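Side-chain contacts in uroporphyrinogen-III synthetase (Pseudomonas syringae pv. tomato, PDB 3RE1), which probably catalyses the cyclisation of the linear tetrapyrrole hydroxymethylbilane to uroporphyrinogen III, with release of water, in porphyrin biosynthesis: residues I61-L64 with L65-S68; L156-Q159 with L160-R163. All coordinates share one frame; numbering follows the deposited sequence.

Interaction 1: residues I61-L64 with L65-S68; sequences IFEL and LNYS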
loop_
_atom_site.group_PDB
_atom_site.type_symbol
_atom_site.label_atom_id
_atom_site.label_comp_id
_atom_site.label_asym_id
_atom_site.label_seq_id
_atom_site.Cartn_x
_atom_site.Cartn_y
_atom_site.Cartn_z
ATOM N N ILE A 61 16.651 -10.930 13.058
ATOM C CA ILE A 61 15.595 -10.799 14.056
ATOM C C ILE A 61 16.133 -10.870 15.481
ATOM O O ILE A 61 15.790 -10.054 16.293
ATOM C CB ILE A 61 14.526 -11.884 13.876
ATOM C CG1 ILE A 61 13.595 -11.523 12.706
ATOM C CG2 ILE A 61 13.725 -12.069 15.177
ATOM C CD1 ILE A 61 14.198 -10.880 11.444
ATOM N N PHE A 62 16.993 -11.840 15.776
ATOM C CA PHE A 62 17.613 -11.948 17.101
ATOM C C PHE A 62 18.513 -10.745 17.460
ATOM O O PHE A 62 18.589 -10.336 18.631
ATOM C CB PHE A 62 18.425 -13.242 17.201
ATOM C CG PHE A 62 18.974 -13.511 18.576
ATOM C CD1 PHE A 62 18.223 -14.238 19.502
ATOM C CD2 PHE A 62 20.237 -13.028 18.961
ATOM C CE1 PHE A 62 18.707 -14.506 20.784
ATOM C CE2 PHE A 62 20.731 -13.277 20.244
ATOM C CZ PHE A 62 19.952 -14.044 21.165
ATOM N N GLU A 63 19.187 -10.173 16.462
ATOM C CA GLU A 63 20.033 -9.007 16.723
ATOM C C GLU A 63 19.416 -7.634 16.456
ATOM O O GLU A 63 20.139 -6.683 16.225
ATOM C CB GLU A 63 21.373 -9.141 15.994
ATOM C CG GLU A 63 22.330 -10.119 16.701
ATOM C CD GLU A 63 23.712 -10.127 16.088
ATOM O OE1 GLU A 63 24.557 -9.262 16.465
ATOM O OE2 GLU A 63 23.945 -10.999 15.213
ATOM N N LEU A 64 18.086 -7.540 16.517
ATOM C CA LEU A 64 17.355 -6.278 16.296
ATOM C C LEU A 64 17.947 -5.113 17.043
ATOM O O LEU A 64 17.840 -4.001 16.604
ATOM C CB LEU A 64 15.885 -6.396 16.699
ATOM C CG LEU A 64 14.990 -7.062 15.679
ATOM C CD1 LEU A 64 13.585 -7.107 16.228
ATOM C CD2 LEU A 64 15.019 -6.340 14.379
ATOM N N LEU A 65 18.592 -5.396 18.165
ATOM C CA LEU A 65 19.207 -4.346 18.951
ATOM C C LEU A 65 20.370 -3.697 18.238
ATOM O O LEU A 65 20.794 -2.613 18.612
ATOM C CB LEU A 65 19.660 -4.878 20.304
ATOM C CG LEU A 65 18.598 -5.522 21.198
ATOM C CD1 LEU A 65 19.233 -5.804 22.575
ATOM C CD2 LEU A 65 17.361 -4.657 21.322
ATOM N N ASN A 66 20.876 -4.357 17.203
ATOM C CA ASN A 66 21.925 -3.774 16.364
ATOM C C ASN A 66 21.481 -2.418 15.794
ATOM O O ASN A 66 22.306 -1.544 15.469
ATOM C CB ASN A 66 22.295 -4.709 15.201
ATOM C CG ASN A 66 23.365 -5.698 15.587
ATOM O OD1 ASN A 66 24.055 -5.480 16.584
ATOM N ND2 ASN A 66 23.513 -6.793 14.816
ATOM N N TYR A 67 20.182 -2.252 15.670
ATOM C CA TYR A 67 19.637 -1.019 15.128
ATOM C C TYR A 67 19.147 -0.117 16.255
ATOM O O TYR A 67 18.705 -0.589 17.307
ATOM C CB TYR A 67 18.468 -1.326 14.156
ATOM C CG TYR A 67 18.917 -2.202 13.007
ATOM C CD1 TYR A 67 19.430 -1.656 11.837
ATOM C CD2 TYR A 67 18.885 -3.554 13.116
ATOM C CE1 TYR A 67 19.908 -2.441 10.825
ATOM C CE2 TYR A 67 19.333 -4.360 12.099
ATOM C CZ TYR A 67 19.853 -3.814 10.957
ATOM O OH TYR A 67 20.276 -4.652 9.929
ATOM N N SER A 68 19.200 1.180 15.984
ATOM C CA SER A 68 18.717 2.202 16.875
ATOM C C SER A 68 17.228 2.338 16.727
ATOM O O SER A 68 16.562 2.777 17.653
ATOM C CB SER A 68 19.375 3.537 16.504
ATOM O OG SER A 68 20.786 3.408 16.471
HETATM O O HOH W 1 19.266 -8.038 19.529
#
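E63 and N66 meet at the surface of the turn that follows helix 54-62, their side chains slanting across each other with the carboxylate and amide planes 60° apart. The amide presents its nitrogen: N66 ND2 lies 3.1 Å from E63 OE1, in a weak hydrogen bond bent to 140° at the hydrogen, and it also passes 3.4 Å from E63 CB. E63 holds CG opposite its carbonyl carbon (chi1 -77°) and then runs out straight, which brings OE1 within reach of the amide nitrogen. The backbone brings the pair together. E63 is the first residue to leave helical geometry, and its O accepts a short, nearly straight bond from N66 N at 2.6 Å. One residue further along, Y67 N reaches L64 O at 3.1 Å, coming from above the carbonyl plane, and the same oxygen sits in the plane of the Y67 ring at its edge, 3.7 Å from CD2. A water bridges the step out of the helix, donating to F62 O and accepting from L65 N at 3.0 Å. Polar E63 and N66 suit the solvent side, whereas buried L64 directs its branched end inward. The turn ends where the chain enters strand 69-72. On its inner side, L64 packs against L145 and M147 of strand 143-148 and against W89, while Y67 lies on R143 and L145 and makes a weak hydrogen bond through OH to D168. Upstream, I61 rests on L84 and V88 of helix 75-88, and its carbonyl oxygen receives W89 NE1.

Interaction 2: residues L156-Q159 with L160-R163; sequences LAEQ and LRER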
loop_
_atom_site.group_PDB
_atom_site.type_symbol
_atom_site.label_atom_id
_atom_site.label_comp_id
_atom_site.label_asym_id
_atom_site.label_seq_id
_atom_site.Cartn_x
_atom_site.Cartn_y
_atom_site.Cartn_z
ATOM N N LEU A 156 12.057 7.180 1.968
ATOM C CA LEU A 156 12.451 7.178 3.371
ATOM C C LEU A 156 13.903 6.775 3.620
ATOM O O LEU A 156 14.647 7.496 4.293
ATOM C CB LEU A 156 11.564 6.242 4.170
ATOM C CG LEU A 156 11.592 6.565 5.667
ATOM C CD1 LEU A 156 11.069 7.980 5.909
ATOM C CD2 LEU A 156 10.759 5.530 6.404
ATOM N N ALA A 157 14.299 5.636 3.052
ATOM C CA ALA A 157 15.659 5.166 3.143
ATOM C C ALA A 157 16.654 6.188 2.588
ATOM O O ALA A 157 17.716 6.431 3.195
ATOM C CB ALA A 157 15.783 3.820 2.426
ATOM N N GLU A 158 16.311 6.793 1.458
ATOM C CA GLU A 158 17.200 7.776 0.806
ATOM C C GLU A 158 17.315 9.034 1.642
ATOM O O GLU A 158 18.412 9.600 1.795
ATOM C CB GLU A 158 16.704 8.107 -0.602
ATOM C CG GLU A 158 16.929 6.966 -1.621
ATOM C CD GLU A 158 18.403 6.643 -1.802
ATOM O OE1 GLU A 158 19.200 7.593 -1.957
ATOM O OE2 GLU A 158 18.781 5.457 -1.776
ATOM N N GLN A 159 16.207 9.436 2.242
ATOM C CA GLN A 159 16.243 10.591 3.156
ATOM C C GLN A 159 17.125 10.274 4.397
ATOM O O GLN A 159 17.973 11.064 4.794
ATOM C CB GLN A 159 14.837 10.946 3.594
ATOM C CG GLN A 159 13.942 11.274 2.422
ATOM C CD GLN A 159 12.515 11.543 2.838
ATOM O OE1 GLN A 159 11.771 10.619 3.228
ATOM N NE2 GLN A 159 12.118 12.817 2.769
ATOM N N LEU A 160 16.939 9.094 4.977
ATOM C CA LEU A 160 17.743 8.686 6.084
ATOM C C LEU A 160 19.253 8.630 5.716
ATOM O O LEU A 160 20.082 9.222 6.417
ATOM C CB LEU A 160 17.272 7.317 6.537
ATOM C CG LEU A 160 15.942 7.325 7.261
ATOM C CD1 LEU A 160 15.530 5.891 7.578
ATOM C CD2 LEU A 160 16.070 8.149 8.548
ATOM N N ARG A 161 19.607 7.929 4.634
ATOM C CA ARG A 161 20.996 7.831 4.247
ATOM C C ARG A 161 21.604 9.206 3.992
ATOM O O ARG A 161 22.730 9.477 4.384
ATOM C CB ARG A 161 21.137 6.961 2.997
ATOM C CG ARG A 161 20.961 5.489 3.244
ATOM C CD ARG A 161 20.945 4.712 1.936
ATOM N NE ARG A 161 20.495 3.330 2.173
ATOM C CZ ARG A 161 19.665 2.634 1.389
ATOM N NH1 ARG A 161 19.162 3.172 0.279
ATOM N NH2 ARG A 161 19.335 1.399 1.725
ATOM N N GLU A 162 20.847 10.088 3.343
ATOM C CA GLU A 162 21.334 11.440 3.096
ATOM C C GLU A 162 21.800 12.113 4.381
ATOM O O GLU A 162 22.765 12.878 4.359
ATOM C CB GLU A 162 20.239 12.299 2.461
ATOM C CG GLU A 162 20.672 13.734 2.140
ATOM C CD GLU A 162 21.436 13.839 0.837
ATOM O OE1 GLU A 162 21.703 12.785 0.219
ATOM O OE2 GLU A 162 21.784 14.980 0.423
ATOM N N ARG A 163 21.101 11.876 5.492
ATOM C CA ARG A 163 21.467 12.549 6.743
ATOM C C ARG A 163 22.454 11.706 7.563
ATOM O O ARG A 163 22.686 11.977 8.740
ATOM C CB ARG A 163 20.218 12.941 7.563
ATOM C CG ARG A 163 19.281 11.827 7.845
ATOM C CD ARG A 163 17.897 12.391 8.168
ATOM N NE ARG A 163 17.770 12.835 9.564
ATOM C CZ ARG A 163 16.745 13.542 10.054
ATOM N NH1 ARG A 163 15.725 13.912 9.274
ATOM N NH2 ARG A 163 16.745 13.881 11.337
#
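R161 lays its guanidinium over the methyl group of A157, one helical turn back, with CB of A157 4.0 Å above the plane and offset toward the rim of the group. The small alanine side chain is consistent with so close an approach to the helix. From CG to NE the arginine is extended, and its chain first passes A157 O, which lies 3.4 Å from CG of R161. At the edge of the guanidinium, in its plane, comes E158 OE2, 3.1 Å from R161 NH1: a salt bridge whose hydrogen bond is weak, bent to 132°. The carboxylate is turned 64° from the guanidinium, and the glutamate bends at chi2 (-62°) to turn its acid toward R161. R161 NH2 has another partner, V167 O, so bonds from two different nitrogens, one of them weak, probably limit its rotation. A second side of the helix is apolar. CD1 of L160 approaches CG of L156 at 4.4 Å, and both leucines touch I71 of strand 69-72 and L128. Beneath the side chains run regular i to i+4 bonds, such as R161 N to A157 O at 2.8 Å, but R163 N makes only a weak one to Q159 O, at 3.3 Å, together with a 3.0 Å bond to L160 O as the helix ends. Polar residues facing out and leucine and alanine facing in mark an amphipathic helix. Helix 155-162 is the crossover of a beta-alpha-beta unit between the parallel strands 143-148 and 166-176, with A157 and L160 packed on V167 of the second strand.

Overall arrangement
Interaction 1 is a surface contact at the end of helix 54-62, while interaction 2 is partly buried and lies along helix 155-162; their centres are 19 Å apart and they do not touch. Both flank the same mixed sheet: residues 61-68 lead into strand 69-72 and pack on strand 143-148, and residues 156-163 join strand 143-148 to strand 166-176 while also touching strand 69-72. Each buries one leucine, L64 or L160, and keeps a polar pair at the surface. The chemistry differs with place: a neutral amide meets the carboxylate in the turn, whereas on the helix the carboxylate has a charged arginine that also grips a neighbouring strand.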